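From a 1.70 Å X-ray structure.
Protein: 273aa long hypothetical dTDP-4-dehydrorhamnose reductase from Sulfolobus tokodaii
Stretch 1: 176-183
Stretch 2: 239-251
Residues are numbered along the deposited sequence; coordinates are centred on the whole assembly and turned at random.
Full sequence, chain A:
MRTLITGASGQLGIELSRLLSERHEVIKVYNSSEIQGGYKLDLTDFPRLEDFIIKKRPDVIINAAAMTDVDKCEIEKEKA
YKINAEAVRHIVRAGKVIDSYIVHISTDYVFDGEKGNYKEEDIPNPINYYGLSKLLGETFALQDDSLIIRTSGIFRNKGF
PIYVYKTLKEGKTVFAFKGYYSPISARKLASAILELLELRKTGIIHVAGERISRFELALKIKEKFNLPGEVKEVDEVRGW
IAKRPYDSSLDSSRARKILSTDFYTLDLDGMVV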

# COMPACT_ATOMS: atom_id res chain seq x y z
N ALA A 176 -5.29 -19.99 6.17
CA ALA A 176 -4.26 -19.00 6.42
C ALA A 176 -2.95 -19.46 5.84
O ALA A 176 -2.39 -20.48 6.24
CB ALA A 176 -4.13 -18.66 7.94
N PHE A 177 -2.46 -18.69 4.87
CA PHE A 177 -1.16 -18.94 4.29
C PHE A 177 -0.08 -19.08 5.36
O PHE A 177 0.04 -18.23 6.24
CB PHE A 177 -0.82 -17.79 3.32
CG PHE A 177 0.54 -17.91 2.67
CD1 PHE A 177 0.86 -19.02 1.87
CD2 PHE A 177 1.49 -16.89 2.81
CE1 PHE A 177 2.11 -19.13 1.25
CE2 PHE A 177 2.76 -16.99 2.20
CZ PHE A 177 3.06 -18.11 1.39
N LYS A 178 0.70 -20.15 5.26
CA LYS A 178 1.90 -20.30 6.08
C LYS A 178 2.99 -19.35 5.61
O LYS A 178 3.72 -19.66 4.66
CB LYS A 178 2.41 -21.75 6.07
CG LYS A 178 3.58 -22.03 7.04
CD LYS A 178 4.00 -23.51 6.95
CE LYS A 178 5.34 -23.81 7.56
NZ LYS A 178 5.76 -25.17 7.08
N GLY A 179 3.10 -18.21 6.29
CA GLY A 179 4.12 -17.22 5.99
C GLY A 179 3.86 -15.96 6.80
O GLY A 179 2.82 -15.85 7.45
N TYR A 180 4.80 -15.02 6.71
CA TYR A 180 4.90 -13.86 7.62
C TYR A 180 4.67 -12.66 6.72
O TYR A 180 5.23 -12.62 5.61
CB TYR A 180 6.21 -13.84 8.33
CG TYR A 180 6.38 -15.09 9.19
CD1 TYR A 180 6.83 -16.25 8.62
CD2 TYR A 180 6.08 -15.06 10.56
CE1 TYR A 180 6.97 -17.39 9.36
CE2 TYR A 180 6.22 -16.24 11.35
CZ TYR A 180 6.68 -17.39 10.72
OH TYR A 180 6.87 -18.56 11.44
N TYR A 181 4.04 -11.63 7.22
CA TYR A 181 4.36 -10.26 6.86
C TYR A 181 4.23 -9.20 7.94
O TYR A 181 4.32 -9.52 9.12
CB TYR A 181 3.33 -10.01 5.69
CG TYR A 181 1.82 -9.92 6.10
CD1 TYR A 181 1.28 -10.71 7.15
CD2 TYR A 181 0.95 -9.09 5.39
CE1 TYR A 181 -0.06 -10.62 7.52
CE2 TYR A 181 -0.42 -9.02 5.73
CZ TYR A 181 -0.92 -9.77 6.80
OH TYR A 181 -2.25 -9.65 7.16
N SER A 182 4.03 -7.93 7.55
CA SER A 182 4.02 -6.86 8.52
C SER A 182 2.79 -5.90 8.36
O SER A 182 2.95 -4.74 8.01
CB SER A 182 5.34 -6.06 8.46
OG SER A 182 5.68 -5.79 7.14
N PRO A 183 1.59 -6.41 8.68
CA PRO A 183 0.37 -5.67 8.36
C PRO A 183 0.28 -4.35 9.13
O PRO A 183 0.59 -4.30 10.33
CB PRO A 183 -0.75 -6.63 8.78
CG PRO A 183 -0.09 -7.51 9.86
CD PRO A 183 1.30 -7.71 9.32
N GLY A 239 -6.91 -21.92 -4.83
CA GLY A 239 -7.54 -20.83 -5.55
C GLY A 239 -6.55 -19.77 -5.97
O GLY A 239 -6.77 -19.10 -6.98
N TRP A 240 -5.47 -19.60 -5.21
CA TRP A 240 -4.42 -18.63 -5.54
C TRP A 240 -3.77 -18.95 -6.89
O TRP A 240 -3.42 -20.11 -7.16
CB TRP A 240 -3.35 -18.56 -4.43
CG TRP A 240 -3.73 -17.63 -3.29
CD1 TRP A 240 -4.91 -16.97 -3.15
CD2 TRP A 240 -2.94 -17.31 -2.14
NE1 TRP A 240 -4.90 -16.23 -1.99
CE2 TRP A 240 -3.70 -16.42 -1.35
CE3 TRP A 240 -1.66 -17.67 -1.69
CZ2 TRP A 240 -3.22 -15.87 -0.14
CZ3 TRP A 240 -1.18 -17.12 -0.48
CH2 TRP A 240 -1.96 -16.24 0.27
N ILE A 241 -3.66 -17.93 -7.74
CA ILE A 241 -2.91 -18.06 -9.00
C ILE A 241 -1.44 -17.69 -8.76
O ILE A 241 -0.54 -18.44 -9.13
CB ILE A 241 -3.54 -17.21 -10.15
CG1 ILE A 241 -4.92 -17.75 -10.55
CG2 ILE A 241 -2.64 -17.21 -11.38
CD1 ILE A 241 -6.08 -16.89 -10.13
N ALA A 242 -1.19 -16.55 -8.14
CA ALA A 242 0.19 -16.09 -7.92
C ALA A 242 0.85 -16.73 -6.70
O ALA A 242 0.16 -17.11 -5.76
CB ALA A 242 0.21 -14.57 -7.80
N LYS A 243 2.17 -16.85 -6.72
CA LYS A 243 2.94 -17.30 -5.55
C LYS A 243 3.10 -16.11 -4.62
O LYS A 243 3.34 -15.01 -5.10
CB LYS A 243 4.30 -17.82 -5.97
CG LYS A 243 4.28 -19.19 -6.66
CD LYS A 243 5.38 -19.34 -7.75
CE LYS A 243 4.94 -18.90 -9.18
NZ LYS A 243 3.66 -19.56 -9.64
N ARG A 244 2.91 -16.32 -3.32
CA ARG A 244 3.19 -15.26 -2.32
C ARG A 244 4.56 -15.49 -1.70
O ARG A 244 4.95 -16.64 -1.52
CB ARG A 244 2.12 -15.27 -1.21
CG ARG A 244 0.89 -14.39 -1.46
CD ARG A 244 0.16 -14.73 -2.76
NE ARG A 244 -1.13 -14.03 -2.80
CZ ARG A 244 -2.07 -14.28 -3.72
NH1 ARG A 244 -1.85 -15.20 -4.66
NH2 ARG A 244 -3.22 -13.62 -3.71
N PRO A 245 5.29 -14.41 -1.37
CA PRO A 245 6.58 -14.56 -0.66
C PRO A 245 6.36 -15.18 0.72
O PRO A 245 5.40 -14.84 1.40
CB PRO A 245 7.12 -13.12 -0.56
CG PRO A 245 5.90 -12.24 -0.72
CD PRO A 245 4.97 -12.99 -1.64
N TYR A 246 7.22 -16.11 1.10
CA TYR A 246 7.09 -16.78 2.41
C TYR A 246 7.14 -15.83 3.62
O TYR A 246 6.25 -15.86 4.45
CB TYR A 246 8.16 -17.85 2.58
CG TYR A 246 8.08 -18.54 3.92
CD1 TYR A 246 6.99 -19.35 4.24
CD2 TYR A 246 9.06 -18.34 4.88
CE1 TYR A 246 6.89 -19.96 5.49
CE2 TYR A 246 8.97 -18.95 6.14
CZ TYR A 246 7.88 -19.77 6.42
OH TYR A 246 7.78 -20.40 7.65
N ASP A 247 8.17 -15.01 3.69
CA ASP A 247 8.32 -14.02 4.74
C ASP A 247 8.65 -12.69 4.12
O ASP A 247 9.83 -12.40 3.83
CB ASP A 247 9.41 -14.42 5.75
CG ASP A 247 9.47 -13.47 6.92
OD1 ASP A 247 8.89 -12.36 6.83
OD2 ASP A 247 10.08 -13.82 7.96
N SER A 248 7.63 -11.87 3.91
CA SER A 248 7.86 -10.53 3.31
C SER A 248 7.88 -9.43 4.39
O SER A 248 7.81 -8.23 4.10
CB SER A 248 6.81 -10.27 2.22
OG SER A 248 5.52 -10.21 2.78
N SER A 249 8.05 -9.83 5.66
CA SER A 249 8.05 -8.82 6.70
C SER A 249 9.12 -7.78 6.39
O SER A 249 10.17 -8.10 5.80
CB SER A 249 8.29 -9.46 8.08
OG SER A 249 9.49 -10.18 8.07
N LEU A 250 8.83 -6.53 6.80
CA LEU A 250 9.77 -5.41 6.62
C LEU A 250 10.41 -4.97 7.92
O LEU A 250 9.78 -5.01 8.97
CB LEU A 250 9.07 -4.18 6.01
CG LEU A 250 8.38 -4.46 4.68
CD1 LEU A 250 7.84 -3.06 4.24
CD2 LEU A 250 9.38 -5.07 3.69
N ASP A 251 11.66 -4.55 7.81
CA ASP A 251 12.36 -3.91 8.92
C ASP A 251 12.14 -2.42 8.80
O ASP A 251 12.62 -1.80 7.85
CB ASP A 251 13.85 -4.31 8.89
CG ASP A 251 14.64 -3.64 10.01
OD1 ASP A 251 14.12 -2.75 10.71
OD2 ASP A 251 15.82 -3.99 10.17
O HOH W 1 4.22 -12.55 2.65

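A single backbone bridge between Y180 and D247, flanked by aromatic packing at one end and a serine-mediated hydrogen bond at the other, joins these two stretches and buries 584 Å² counted over both sides. The bridge is made by both backbone polar groups of Y180: its N donates to Y246 O at 2.8 Å, and its O accepts from S248 N at 3.0 Å, so that the CA atoms of Y180 and D247 lie 4.5 Å apart. The same carbonyl receives a CA-H...O contact, with D247 CA 3.5 Å from Y180 O. A water reinforces the pairing, hydrogen-bonded to Y180 O at 3.1 Å, to P245 O at 2.9 Å and to S248 OG at 2.7 Å, and thereby ties the strand to two points of the partner chain.

G179 suits the close approach just before the bridge: its CA is 3.0 Å from Y246 O, and a CB in the ideal position would stand 2.3 Å from that same oxygen, a clash. The Y246 side chain leaves its backbone away from stretch 1, but with chi1 in t its ring comes back, and CE1 reaches 3.3 Å from K178 O. The edge of the Y180 ring is directed toward the face of the Y246 ring in an offset edge-to-face pair, with planes at 79° and centroids 5.8 Å apart; Y180 CE1 lies 3.9 Å from Y246 CZ.

F177, buried and pointing toward stretch 2, packs an apolar ring against it. Its CB lies 3.6 Å from W240 CH2, and the two rings meet obliquely, at 52°. R244 CB sits over one face of the F177 ring, 4.3 Å from its centroid, while the end of the arginine leads away and its NH1 donates to A242 O at 3.0 Å. The aliphatic start of R244 thus serves the aromatic ring while its charged end is satisfied elsewhere. P245 O lies near the plane of the F177 ring at its edge, 3.5 Å from CE2.

Beyond the bridge, S182 points toward stretch 2, and its OG accepts from L250 N at 3.3 Å, a side-chain oxygen taking up a buried backbone NH. Within stretch 2, OD1 of D247 accepts from S249 N at 2.9 Å and from S249 OG at 2.6 Å, while lying 3.4 Å from Y180 CB. S248 OG lies 3.6 Å from Y181 CB, and Y181 CA comes within 3.9 Å of S249 N.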